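Local structure of bifunctional protein PutA (Bdellovibrio bacteriovorus, 5UR2) at residues 20-24 and 391-396; 134-139 and 177-183; 279-284 and 336-341; 703-707 and 725-729; 743-749 and 948-953. The protein probably oxidises L-proline to L-glutamate in two steps, pairing an FAD-dependent proline dehydrogenase with an NAD-dependent L-glutamate gamma-semialdehyde dehydrogenase in one chain. One frame throughout, in Å; residues are numbered along the deposited sequence.

Contact 1 of 5, residues 20-24 and 391-396; sequences RMESQ and KTIVDM
The carboxamide of Gln24 is the polar centre of this contact. Its NE2 donates to Asp395 OD2 at 3.1 Å and to Thr392 OG1 at 3.2 Å, while Gln24 OE1 accepts a weak bond from Lys391 NZ at 3.3 Å. Lys391 NZ also forms a salt bridge with Asp395 OD2 (3.0 Å), one helical turn on, so amide, ammonium and carboxylate close into a small network. Thr392 OG1 is shared further with Pro388 O in its own helix. Gln24 reaches this place with chi1 and chi2 both m, from an extended backbone (phi/psi -78/158) after helix 6-22; Arg20 and Met21 are still helical. The other segment is the last turn of helix 387-395, with Asp395 N bonded to Lys391 O at 2.9 Å. Met21 and Thr392 have the closest CA atoms, 6.2 Å apart, and Met21 CG lies 3.4 Å from Thr392 OG1. Arg20 (m, t, t) runs alongside: its CD meets Thr392 CG2 at 3.7 Å, and Met396 CG sits over one guanidinium face, 3.6 Å from Arg20 NE. Met396 also rests on Arg13 and Ile17 of helix 6-22. The contact docks the N-terminal helix of PutA onto a helix of the proline dehydrogenase barrel. Some 315 Å² is buried, and the chemistry implies a mainly polar, partly exposed junction in which one glutamine amide uses both its donor and its acceptor ends.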
# COMPACT_ATOMS: atom_id res chain seq x y z
N ARG B 20 -50.20 39.91 8.62
CA ARG B 20 -51.46 39.21 8.86
C ARG B 20 -51.23 37.91 9.61
O ARG B 20 -52.04 37.53 10.46
CB ARG B 20 -52.16 38.90 7.54
CG ARG B 20 -52.78 40.05 6.78
CD ARG B 20 -53.23 39.52 5.42
NE ARG B 20 -54.01 40.48 4.63
CZ ARG B 20 -55.33 40.58 4.67
NH1 ARG B 20 -56.05 39.81 5.47
NH2 ARG B 20 -55.94 41.48 3.89
N MET B 21 -50.12 37.23 9.32
CA MET B 21 -49.85 35.94 9.96
C MET B 21 -49.69 36.09 11.46
O MET B 21 -50.04 35.17 12.21
CB MET B 21 -48.59 35.31 9.36
CG MET B 21 -48.81 34.68 8.00
SD MET B 21 -47.27 34.39 7.10
CE MET B 21 -46.35 33.45 8.33
N GLU B 22 -49.21 37.24 11.92
CA GLU B 22 -49.09 37.48 13.35
C GLU B 22 -50.44 37.51 14.04
O GLU B 22 -50.52 37.25 15.24
CB GLU B 22 -48.37 38.80 13.62
CG GLU B 22 -47.05 39.00 12.89
CD GLU B 22 -46.46 40.37 13.19
OE1 GLU B 22 -45.37 40.69 12.65
OE2 GLU B 22 -47.08 41.12 13.96
N SER B 23 -51.52 37.81 13.30
CA SER B 23 -52.86 37.90 13.86
C SER B 23 -53.62 36.58 13.84
O SER B 23 -54.74 36.53 14.36
CB SER B 23 -53.67 38.97 13.12
N GLN B 24 -53.05 35.53 13.25
CA GLN B 24 -53.66 34.20 13.27
C GLN B 24 -53.43 33.51 14.62
O GLN B 24 -52.51 33.83 15.38
CB GLN B 24 -53.09 33.31 12.16
CG GLN B 24 -53.15 33.87 10.76
CD GLN B 24 -54.57 34.11 10.29
OE1 GLN B 24 -55.54 33.73 10.95
NE2 GLN B 24 -54.70 34.75 9.12
N LYS B 391 -53.92 29.92 6.03
CA LYS B 391 -55.11 30.66 6.44
C LYS B 391 -55.08 32.09 5.93
O LYS B 391 -56.10 32.62 5.48
CB LYS B 391 -55.23 30.63 7.97
CG LYS B 391 -56.29 31.54 8.55
CD LYS B 391 -57.66 30.92 8.51
CE LYS B 391 -58.58 31.60 9.53
NZ LYS B 391 -58.47 33.09 9.47
N THR B 392 -53.90 32.72 5.96
CA THR B 392 -53.76 34.09 5.49
C THR B 392 -54.09 34.20 4.00
O THR B 392 -54.82 35.11 3.59
CB THR B 392 -52.34 34.60 5.77
OG1 THR B 392 -52.13 34.67 7.18
CG2 THR B 392 -52.14 35.99 5.18
N ILE B 393 -53.58 33.28 3.18
CA ILE B 393 -53.86 33.28 1.75
C ILE B 393 -55.36 33.22 1.50
O ILE B 393 -55.89 33.90 0.60
CB ILE B 393 -53.15 32.11 1.04
CG1 ILE B 393 -51.64 32.19 1.20
CG2 ILE B 393 -53.53 32.09 -0.42
CD1 ILE B 393 -51.02 33.39 0.56
N VAL B 394 -56.07 32.38 2.26
CA VAL B 394 -57.52 32.27 2.10
C VAL B 394 -58.20 33.58 2.49
O VAL B 394 -59.12 34.05 1.81
CB VAL B 394 -58.06 31.09 2.93
CG1 VAL B 394 -59.58 31.03 2.86
CG2 VAL B 394 -57.44 29.78 2.44
N ASP B 395 -57.77 34.18 3.62
CA ASP B 395 -58.34 35.46 4.03
C ASP B 395 -58.14 36.52 2.96
O ASP B 395 -59.00 37.39 2.78
CB ASP B 395 -57.71 35.94 5.34
CG ASP B 395 -58.09 35.08 6.53
OD1 ASP B 395 -59.14 34.39 6.48
OD2 ASP B 395 -57.34 35.12 7.54
N MET B 396 -57.04 36.47 2.22
CA MET B 396 -56.80 37.46 1.18
C MET B 396 -57.63 37.22 -0.06
O MET B 396 -57.50 37.97 -1.04
CB MET B 396 -55.30 37.50 0.85
CG MET B 396 -54.49 38.08 2.00
SD MET B 396 -52.72 37.84 1.85
CE MET B 396 -52.33 38.91 0.46

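Contact 2 of 5, residues 134-139 and 177-183; sequences RKNKMT and DEVPQID
Helix 123-135 ends in a Schellman motif: Lys137, the C-prime residue, has positive phi (66/36), its N bonded to Arg134 O at 2.9 Å, and leads into strand 138-144. Across from it, residues 177-179 are extended and Val179 is the N-cap of the short helix 180-183, with Val179 O accepting from Asp183 N at 2.8 Å. Val179 N donates to Asp183 OD2 at 2.6 Å. Thr139 and Ile182 have the nearest CA atoms, 6.0 Å apart. Arg134 (m, t, p) forms a two-pronged salt bridge with Asp183, NH1 to OD1 3.0 Å and NH2 to OD2 2.8 Å, plus a weak bond from NH2 to Asp177 O at 2.9 Å. Ile182 (p, t) fills the space between Arg134 and the Lys137 backbone: its CD1 lies over a guanidinium face, 3.5 Å from Arg134 NH1, and its CG2 is 3.3 Å from Lys137 O. The contact sits beside the first barrel strand: Thr139 pairs with strand 400-406, and Met138 leans on helix 387-395.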
# COMPACT_ATOMS: atom_id res chain seq x y z
N ARG B 134 -63.38 22.21 3.04
CA ARG B 134 -64.25 23.01 2.19
C ARG B 134 -65.00 24.08 2.99
O ARG B 134 -65.07 25.24 2.57
CB ARG B 134 -65.23 22.09 1.45
CG ARG B 134 -64.61 21.34 0.26
CD ARG B 134 -65.66 20.48 -0.46
NE ARG B 134 -66.80 21.29 -0.89
CZ ARG B 134 -66.82 22.00 -2.02
NH1 ARG B 134 -65.77 22.00 -2.83
NH2 ARG B 134 -67.90 22.72 -2.33
N LYS B 135 -65.51 23.72 4.17
CA LYS B 135 -66.20 24.70 5.00
C LYS B 135 -65.29 25.86 5.40
O LYS B 135 -65.77 26.96 5.65
CB LYS B 135 -66.78 24.04 6.26
N ASN B 136 -63.97 25.63 5.42
CA ASN B 136 -63.01 26.68 5.71
C ASN B 136 -62.42 27.29 4.44
O ASN B 136 -61.31 27.82 4.48
CB ASN B 136 -61.91 26.16 6.64
CG ASN B 136 -62.41 26.01 8.08
OD1 ASN B 136 -63.10 25.05 8.41
ND2 ASN B 136 -62.07 26.97 8.94
N LYS B 137 -63.14 27.20 3.32
CA LYS B 137 -62.80 27.86 2.05
C LYS B 137 -61.51 27.33 1.42
O LYS B 137 -60.78 28.09 0.79
CB LYS B 137 -62.67 29.38 2.22
CG LYS B 137 -63.82 30.11 2.87
CD LYS B 137 -65.11 29.83 2.17
CE LYS B 137 -66.06 30.99 2.40
NZ LYS B 137 -65.51 32.21 1.72
N MET B 138 -61.26 26.03 1.54
CA MET B 138 -60.12 25.39 0.90
C MET B 138 -60.59 24.14 0.17
O MET B 138 -61.42 23.38 0.69
CB MET B 138 -59.05 24.97 1.94
CG MET B 138 -58.35 26.11 2.67
SD MET B 138 -57.02 25.55 3.76
CE MET B 138 -57.90 24.62 5.01
N THR B 139 -60.04 23.91 -1.02
CA THR B 139 -60.33 22.67 -1.73
C THR B 139 -59.14 21.73 -1.59
O THR B 139 -58.26 21.94 -0.74
CB THR B 139 -60.72 22.97 -3.19
OG1 THR B 139 -60.97 21.74 -3.88
CG2 THR B 139 -59.63 23.73 -3.91
N ASP B 177 -72.76 21.57 -1.54
CA ASP B 177 -73.12 22.93 -1.90
C ASP B 177 -71.92 23.64 -2.54
O ASP B 177 -70.77 23.30 -2.29
CB ASP B 177 -73.59 23.71 -0.67
CG ASP B 177 -74.84 23.12 -0.04
OD1 ASP B 177 -75.46 22.22 -0.66
OD2 ASP B 177 -75.20 23.56 1.07
N GLU B 178 -72.21 24.66 -3.36
CA GLU B 178 -71.16 25.40 -4.04
C GLU B 178 -70.50 26.42 -3.12
O GLU B 178 -71.18 27.20 -2.44
CB GLU B 178 -71.70 26.12 -5.27
CG GLU B 178 -70.59 26.52 -6.24
CD GLU B 178 -70.97 27.67 -7.17
OE1 GLU B 178 -71.64 28.62 -6.70
OE2 GLU B 178 -70.57 27.64 -8.36
N VAL B 179 -69.17 26.43 -3.12
CA VAL B 179 -68.37 27.42 -2.41
C VAL B 179 -67.56 28.19 -3.45
O VAL B 179 -66.48 27.76 -3.86
CB VAL B 179 -67.45 26.78 -1.36
CG1 VAL B 179 -66.70 27.86 -0.61
CG2 VAL B 179 -68.27 25.92 -0.39
N PRO B 180 -68.05 29.36 -3.88
CA PRO B 180 -67.49 30.00 -5.09
C PRO B 180 -66.01 30.33 -5.01
O PRO B 180 -65.34 30.34 -6.05
CB PRO B 180 -68.34 31.27 -5.24
CG PRO B 180 -69.59 31.00 -4.49
CD PRO B 180 -69.25 30.04 -3.39
N GLN B 181 -65.49 30.63 -3.81
CA GLN B 181 -64.06 30.91 -3.70
C GLN B 181 -63.22 29.72 -4.17
O GLN B 181 -62.13 29.91 -4.71
CB GLN B 181 -63.69 31.30 -2.26
CG GLN B 181 -62.22 31.67 -2.09
CD GLN B 181 -61.88 32.28 -0.74
OE1 GLN B 181 -62.76 32.57 0.07
NE2 GLN B 181 -60.57 32.43 -0.46
N ILE B 182 -63.73 28.50 -4.01
CA ILE B 182 -62.99 27.30 -4.40
C ILE B 182 -63.61 26.57 -5.59
O ILE B 182 -62.90 25.81 -6.26
CB ILE B 182 -62.84 26.33 -3.22
CG1 ILE B 182 -64.22 25.84 -2.77
CG2 ILE B 182 -62.07 26.99 -2.09
CD1 ILE B 182 -64.20 24.86 -1.59
N ASP B 183 -64.89 26.79 -5.89
CA ASP B 183 -65.59 26.02 -6.91
C ASP B 183 -65.74 26.78 -8.22
O ASP B 183 -66.39 26.27 -9.14
CB ASP B 183 -66.98 25.59 -6.42
CG ASP B 183 -66.92 24.66 -5.20
OD1 ASP B 183 -65.88 24.03 -4.97
OD2 ASP B 183 -67.94 24.55 -4.48

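Contact 3 of 5, residues 279-284 and 336-341; sequences SFEDVK and LCAKYL
Segments 279-284 and 336-341 of two helices run side by side, axes 10.0 Å apart and 7° from parallel. Phe280 and Cys337 bring their CA atoms to 5.8 Å; a turn later the CA atoms of Lys284 and Tyr340 are 7.8 Å apart. The Phe280 ring (chi1 t) projects into the hollow between Leu336 and Tyr340. Leu336 CD2 covers one face of it, 3.8 Å from the ring centroid in a CH-pi contact, while Phe280 CE1 is 3.9 Å from Tyr340 CB. The edge of Phe280 turns toward the face of Tyr340 (chi1 t) in an offset edge-to-face pair, centroids 5.7 Å apart and planes at 88°. Cys337 SG lies at the edge of the Phe280 ring, 3.8 Å from Phe280 CA. Val283 (chi1 t) is the second bump: CG2 meets Cys337 SG, and CG1 meets both Tyr340 CD2 and Leu341 CD2, each at 3.8 Å. Lys284 CG makes a CH-pi contact over a face of Tyr340, 3.9 Å from the ring centroid. These are outer helices of the TIM barrel, resting on strands 268-273, 298-302 and 349-353. With no hydrogen bond between the segments, the 403 Å² interface depends on apolar, aromatic and sulfur contacts, with Lys284 contributing its CG methylene.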
# COMPACT_ATOMS: atom_id res chain seq x y z
N SER B 279 -36.32 22.90 -16.74
CA SER B 279 -37.74 23.13 -16.51
C SER B 279 -38.27 24.36 -17.25
O SER B 279 -39.43 24.37 -17.69
CB SER B 279 -37.99 23.21 -15.00
OG SER B 279 -37.15 24.18 -14.38
N PHE B 280 -37.47 25.42 -17.39
CA PHE B 280 -37.99 26.57 -18.14
C PHE B 280 -38.18 26.20 -19.61
O PHE B 280 -39.16 26.62 -20.22
CB PHE B 280 -37.08 27.80 -17.98
CG PHE B 280 -37.59 29.03 -18.70
CD1 PHE B 280 -38.84 29.57 -18.40
CD2 PHE B 280 -36.79 29.69 -19.63
CE1 PHE B 280 -39.32 30.72 -19.06
CE2 PHE B 280 -37.23 30.83 -20.28
CZ PHE B 280 -38.51 31.35 -20.00
N GLU B 281 -37.28 25.41 -20.18
CA GLU B 281 -37.50 24.96 -21.55
C GLU B 281 -38.75 24.10 -21.67
O GLU B 281 -39.50 24.22 -22.65
CB GLU B 281 -36.28 24.21 -22.07
CG GLU B 281 -35.13 25.14 -22.46
CD GLU B 281 -33.79 24.42 -22.56
OE1 GLU B 281 -33.19 24.07 -21.52
OE2 GLU B 281 -33.33 24.20 -23.70
N ASP B 282 -39.01 23.24 -20.67
CA ASP B 282 -40.24 22.44 -20.68
C ASP B 282 -41.48 23.32 -20.54
O ASP B 282 -42.51 23.02 -21.15
CB ASP B 282 -40.24 21.39 -19.56
CG ASP B 282 -39.26 20.25 -19.81
OD1 ASP B 282 -38.90 19.98 -20.98
OD2 ASP B 282 -38.85 19.61 -18.82
N VAL B 283 -41.41 24.38 -19.72
CA VAL B 283 -42.55 25.29 -19.60
C VAL B 283 -42.86 25.94 -20.95
O VAL B 283 -44.02 26.02 -21.37
CB VAL B 283 -42.26 26.36 -18.53
CG1 VAL B 283 -43.25 27.53 -18.63
CG2 VAL B 283 -42.26 25.75 -17.13
N LYS B 284 -41.84 26.39 -21.65
CA LYS B 284 -42.06 26.99 -22.96
C LYS B 284 -42.61 25.96 -23.93
O LYS B 284 -43.50 26.26 -24.75
CB LYS B 284 -40.76 27.61 -23.47
CG LYS B 284 -40.34 28.84 -22.65
CD LYS B 284 -38.87 29.20 -22.83
CE LYS B 284 -38.68 30.09 -24.06
NZ LYS B 284 -38.14 29.39 -25.25
N LEU B 336 -39.26 32.90 -12.68
CA LEU B 336 -39.19 33.05 -14.13
C LEU B 336 -40.25 32.19 -14.82
O LEU B 336 -40.95 32.65 -15.73
CB LEU B 336 -37.77 32.69 -14.61
CG LEU B 336 -37.52 32.67 -16.12
CD1 LEU B 336 -37.42 34.12 -16.65
CD2 LEU B 336 -36.28 31.87 -16.49
N CYS B 337 -40.37 30.92 -14.41
CA CYS B 337 -41.40 30.05 -14.96
C CYS B 337 -42.80 30.59 -14.67
O CYS B 337 -43.67 30.57 -15.55
CB CYS B 337 -41.25 28.64 -14.40
SG CYS B 337 -39.80 27.76 -15.03
N ALA B 338 -43.03 31.05 -13.44
CA ALA B 338 -44.34 31.56 -13.07
C ALA B 338 -44.74 32.75 -13.94
O ALA B 338 -45.87 32.81 -14.45
CB ALA B 338 -44.37 31.91 -11.58
N LYS B 339 -43.82 33.69 -14.15
CA LYS B 339 -44.13 34.84 -14.99
C LYS B 339 -44.51 34.40 -16.40
O LYS B 339 -45.48 34.91 -16.98
CB LYS B 339 -42.94 35.81 -15.02
N TYR B 340 -43.78 33.42 -16.96
CA TYR B 340 -44.05 32.98 -18.32
C TYR B 340 -45.45 32.36 -18.44
O TYR B 340 -46.21 32.71 -19.35
CB TYR B 340 -42.98 31.98 -18.78
CG TYR B 340 -43.04 31.69 -20.27
CD1 TYR B 340 -42.37 32.51 -21.18
CD2 TYR B 340 -43.76 30.63 -20.77
CE1 TYR B 340 -42.42 32.27 -22.54
CE2 TYR B 340 -43.83 30.37 -22.13
CZ TYR B 340 -43.16 31.20 -23.01
OH TYR B 340 -43.22 30.93 -24.36
N LEU B 341 -45.80 31.46 -17.53
CA LEU B 341 -47.12 30.84 -17.56
C LEU B 341 -48.22 31.90 -17.40
O LEU B 341 -49.24 31.86 -18.10
CB LEU B 341 -47.23 29.78 -16.47
CG LEU B 341 -46.32 28.55 -16.62
CD1 LEU B 341 -46.12 27.84 -15.29
CD2 LEU B 341 -46.88 27.59 -17.66

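Contact 4 of 5, residues 703-707 and 725-729; sequences EYIVN and HIMNR
Glu703, with chi1 t and chi2 p, brings its carboxylate to the His725 ring. His725 (chi1 t, chi2 74°) presents NE2 edge-on, donating to Glu703 OE1 at 2.8 Å and weakly to Glu703 OE2 at 3.1 Å, a His-carboxylate hydrogen bond. Asn707, chi1 m, holds the same carboxylate from one turn on: its ND2 donates to Glu703 OE2 at 3.2 Å, and its OD1 takes a weak bond from Arg729 NE at 3.3 Å. Chi1 m puts Arg729 CG 3.4 Å from Glu703 OE2, and chi2 and chi3, also m, fold the rest of the chain so that NE faces Asn707 OD1. The charge pair of Glu703 OE2 with Arg729 NE is long, 3.9 Å, the oxygen well out of the guanidinium plane. The helices precede and follow strand 711-717 in the Rossmann-type sheet of the aldehyde dehydrogenase module, and both pack on its Ile714. The segments cross at 38°, axes 10.2 Å apart at closest, with Val706 and Ile726 CA atoms 7.1 Å apart and those of Asn707 and Arg729 6.5 Å. Beneath the polar side chains, Val706 (chi1 t) sets CG1 4.0 Å from Arg729 CB and 4.3 Å from Ile726 CG2.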
# COMPACT_ATOMS: atom_id res chain seq x y z
N GLU B 703 -4.66 -25.71 -21.67
CA GLU B 703 -3.79 -26.60 -20.91
C GLU B 703 -2.34 -26.40 -21.29
O GLU B 703 -1.45 -26.33 -20.42
CB GLU B 703 -4.21 -28.05 -21.14
CG GLU B 703 -3.41 -29.07 -20.32
CD GLU B 703 -3.86 -29.18 -18.87
OE1 GLU B 703 -4.86 -28.53 -18.49
OE2 GLU B 703 -3.21 -29.92 -18.10
N TYR B 704 -2.07 -26.25 -22.59
CA TYR B 704 -0.69 -26.14 -23.06
C TYR B 704 -0.01 -24.90 -22.50
O TYR B 704 1.15 -24.96 -22.07
CB TYR B 704 -0.66 -26.14 -24.59
CG TYR B 704 0.72 -26.25 -25.19
CD1 TYR B 704 1.48 -25.11 -25.43
CD2 TYR B 704 1.28 -27.50 -25.52
CE1 TYR B 704 2.75 -25.20 -25.97
CE2 TYR B 704 2.56 -27.60 -26.07
CZ TYR B 704 3.29 -26.43 -26.30
OH TYR B 704 4.55 -26.46 -26.84
N ILE B 705 -0.70 -23.75 -22.49
CA ILE B 705 -0.02 -22.56 -21.99
C ILE B 705 0.01 -22.57 -20.46
O ILE B 705 0.93 -22.01 -19.86
CB ILE B 705 -0.66 -21.26 -22.53
CG1 ILE B 705 -2.10 -21.09 -22.06
CG2 ILE B 705 -0.55 -21.20 -24.06
CD1 ILE B 705 -2.72 -19.78 -22.56
N VAL B 706 -0.95 -23.23 -19.80
CA VAL B 706 -0.85 -23.42 -18.36
C VAL B 706 0.39 -24.23 -18.02
O VAL B 706 1.11 -23.91 -17.06
CB VAL B 706 -2.13 -24.09 -17.81
CG1 VAL B 706 -1.87 -24.74 -16.44
CG2 VAL B 706 -3.25 -23.06 -17.68
N ASN B 707 0.67 -25.28 -18.80
CA ASN B 707 1.75 -26.21 -18.49
C ASN B 707 3.12 -25.75 -18.96
O ASN B 707 4.11 -26.31 -18.50
CB ASN B 707 1.48 -27.59 -19.12
CG ASN B 707 0.34 -28.33 -18.41
OD1 ASN B 707 0.13 -28.16 -17.22
ND2 ASN B 707 -0.32 -29.22 -19.14
N HIS B 725 -7.99 -27.94 -11.17
CA HIS B 725 -7.10 -28.62 -12.11
C HIS B 725 -5.90 -27.75 -12.45
O HIS B 725 -4.75 -28.21 -12.43
CB HIS B 725 -7.87 -29.00 -13.39
CG HIS B 725 -7.01 -29.58 -14.47
ND1 HIS B 725 -6.50 -30.86 -14.43
CD2 HIS B 725 -6.49 -29.01 -15.59
CE1 HIS B 725 -5.75 -31.08 -15.49
NE2 HIS B 725 -5.72 -29.97 -16.21
N ILE B 726 -6.16 -26.47 -12.73
CA ILE B 726 -5.09 -25.53 -13.09
C ILE B 726 -4.10 -25.37 -11.94
O ILE B 726 -2.88 -25.37 -12.14
CB ILE B 726 -5.69 -24.18 -13.50
CG1 ILE B 726 -6.36 -24.29 -14.88
CG2 ILE B 726 -4.59 -23.09 -13.49
CD1 ILE B 726 -7.07 -23.03 -15.33
N MET B 727 -4.61 -25.25 -10.72
CA MET B 727 -3.70 -25.07 -9.60
C MET B 727 -2.85 -26.31 -9.40
O MET B 727 -1.67 -26.21 -9.06
CB MET B 727 -4.48 -24.73 -8.32
CG MET B 727 -5.03 -23.32 -8.31
SD MET B 727 -5.79 -22.91 -6.73
CE MET B 727 -7.05 -24.16 -6.69
N ASN B 728 -3.43 -27.48 -9.67
CA ASN B 728 -2.66 -28.71 -9.61
C ASN B 728 -1.57 -28.73 -10.67
O ASN B 728 -0.40 -29.02 -10.38
CB ASN B 728 -3.61 -29.88 -9.78
CG ASN B 728 -3.15 -31.08 -9.06
OD1 ASN B 728 -2.50 -31.94 -9.65
ND2 ASN B 728 -3.45 -31.16 -7.76
N ARG B 729 -1.92 -28.40 -11.92
CA ARG B 729 -0.93 -28.41 -12.99
C ARG B 729 0.15 -27.36 -12.77
O ARG B 729 1.32 -27.59 -13.10
CB ARG B 729 -1.61 -28.18 -14.35
CG ARG B 729 -2.61 -29.27 -14.80
CD ARG B 729 -2.06 -30.68 -14.70
NE ARG B 729 -0.72 -30.73 -15.26
CZ ARG B 729 0.17 -31.69 -15.01
NH1 ARG B 729 1.37 -31.61 -15.54
NH2 ARG B 729 -0.14 -32.70 -14.21

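Contact 5 of 5, residues 743-749 and 948-953; sequences CIIEMGG and MSGIGS
Strands 742-746 and 950-951 pair antiparallel. Ile745 and Ile951 are the hydrogen-bonded pair (CA-CA 5.5 Å): Ile745 N donates to Ile951 O at 3.2 Å and Ile951 N to Ile745 O at 3.1 Å. Glu746 and Gly950 form the next, non-hydrogen-bonded pair, CA atoms only 4.3 Å apart; a CB on Gly950, at phi/psi 153/-174, would clash with Ile745 O. Beyond the strand, Met747 N donates to Ser949 O at 2.8 Å. Ser949 OG (chi1 m) gives its proton to Gly748 O at 2.6 Å and also accepts from Ala902 N. On the other edge of strand 742-746, the backbone of Ile744 and Glu746 bonds strand 711-717. Ile745 and Ile951 put their side chains on one face, Ile745 CB to Ile951 CG2 4.3 Å; Glu746 extends from the other with chi1 and chi2 t. There a water donates to Glu746 OE1 at 2.6 Å and hydrogen-bonds Ser953 OG at 2.9 Å. Met747 and Ile951 touch Val740 of the second subunit. The arrangement is consistent with the aldehyde dehydrogenase active site: Glu746, the predicted catalytic glutamate, lies about 4 Å, side chain to side chain, from Cys780, the predicted catalytic cysteine.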
# COMPACT_ATOMS: atom_id res chain seq x y z
N CYS B 743 -0.78 -18.57 -9.54
CA CYS B 743 -2.15 -18.65 -10.03
C CYS B 743 -2.98 -17.53 -9.43
O CYS B 743 -2.97 -17.33 -8.22
CB CYS B 743 -2.79 -19.99 -9.69
SG CYS B 743 -2.02 -21.38 -10.52
N ILE B 744 -3.70 -16.80 -10.29
CA ILE B 744 -4.66 -15.79 -9.87
C ILE B 744 -6.03 -16.31 -10.30
O ILE B 744 -6.37 -16.23 -11.48
CB ILE B 744 -4.34 -14.42 -10.47
CG1 ILE B 744 -2.88 -14.05 -10.19
CG2 ILE B 744 -5.28 -13.34 -9.92
CD1 ILE B 744 -2.35 -12.84 -10.98
N ILE B 745 -6.82 -16.82 -9.34
CA ILE B 745 -7.96 -17.70 -9.63
C ILE B 745 -9.24 -17.16 -9.01
O ILE B 745 -9.27 -16.85 -7.81
CB ILE B 745 -7.71 -19.12 -9.09
CG1 ILE B 745 -6.43 -19.73 -9.65
CG2 ILE B 745 -8.90 -20.01 -9.42
CD1 ILE B 745 -6.52 -20.08 -11.09
N GLU B 746 -10.32 -17.11 -9.79
CA GLU B 746 -11.68 -16.84 -9.30
C GLU B 746 -12.58 -17.98 -9.76
O GLU B 746 -12.60 -18.31 -10.95
CB GLU B 746 -12.17 -15.48 -9.82
CG GLU B 746 -13.59 -15.08 -9.38
CD GLU B 746 -14.16 -13.90 -10.20
OE1 GLU B 746 -13.41 -12.99 -10.63
OE2 GLU B 746 -15.39 -13.92 -10.43
N MET B 747 -13.34 -18.60 -8.83
CA MET B 747 -14.01 -19.87 -9.11
C MET B 747 -15.51 -19.93 -8.77
O MET B 747 -16.08 -21.03 -8.78
CB MET B 747 -13.31 -21.01 -8.38
CG MET B 747 -12.05 -21.48 -9.04
SD MET B 747 -11.29 -22.72 -8.02
CE MET B 747 -10.93 -21.76 -6.56
N GLY B 748 -16.17 -18.82 -8.50
CA GLY B 748 -17.62 -18.88 -8.35
C GLY B 748 -18.09 -18.90 -6.90
O GLY B 748 -17.31 -18.90 -5.94
N GLY B 749 -19.41 -18.93 -6.76
CA GLY B 749 -20.04 -18.83 -5.46
C GLY B 749 -21.41 -19.48 -5.44
O GLY B 749 -21.93 -19.94 -6.46
N MET B 948 -13.67 -21.86 -1.45
CA MET B 948 -13.48 -22.36 -2.81
C MET B 948 -13.86 -21.33 -3.90
O MET B 948 -13.94 -21.70 -5.08
CB MET B 948 -14.27 -23.67 -3.02
CG MET B 948 -13.80 -24.83 -2.13
SD MET B 948 -12.02 -25.17 -2.21
CE MET B 948 -11.91 -25.68 -3.91
N SER B 949 -14.05 -20.06 -3.55
CA SER B 949 -14.32 -19.01 -4.53
C SER B 949 -13.06 -18.43 -5.17
O SER B 949 -13.18 -17.68 -6.14
CB SER B 949 -15.13 -17.87 -3.91
OG SER B 949 -16.41 -18.33 -3.53
N GLY B 950 -11.88 -18.73 -4.67
CA GLY B 950 -10.67 -18.33 -5.35
C GLY B 950 -9.50 -18.17 -4.40
O GLY B 950 -9.56 -18.51 -3.23
N ILE B 951 -8.40 -17.68 -4.98
CA ILE B 951 -7.20 -17.31 -4.23
C ILE B 951 -6.44 -16.26 -5.04
O ILE B 951 -6.31 -16.38 -6.26
CB ILE B 951 -6.32 -18.52 -3.90
CG1 ILE B 951 -5.11 -18.07 -3.05
CG2 ILE B 951 -5.89 -19.24 -5.17
CD1 ILE B 951 -4.72 -19.02 -1.92
N GLY B 952 -5.99 -15.19 -4.36
CA GLY B 952 -5.15 -14.18 -4.95
C GLY B 952 -5.82 -13.22 -5.93
O GLY B 952 -5.12 -12.46 -6.61
N SER B 953 -7.15 -13.23 -6.03
CA SER B 953 -7.87 -12.42 -7.01
C SER B 953 -8.83 -11.48 -6.28
O SER B 953 -9.93 -11.89 -5.89
CB SER B 953 -8.64 -13.30 -8.00
OG SER B 953 -9.33 -12.52 -8.96
O HOH W 1 -12.18 -11.89 -8.59

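The five contacts fall into two groups at opposite sides of the chain's centre. Contact 1 joins the N-terminal domain to the proline dehydrogenase barrel, which holds contacts 2 and 3. Contacts 1 and 2, with centres 17 Å apart, meet directly: Val394 O accepts a probable hydrogen bond from Gln181 NE2 at 3.2 Å. Contact 3 is 29 Å, centre to centre, from each. Side chains of Met21, Thr139 and Ser279 lie about 12, 10 and 10 Å from the inactivated flavin. In the aldehyde dehydrogenase half, contacts 4 and 5 have centres 15 Å apart and touch where Met727 SD is 4.0 Å from Ile951 CG2. The side chain of Ile726 is about 11 Å from that of Glu746, the predicted active-site residue.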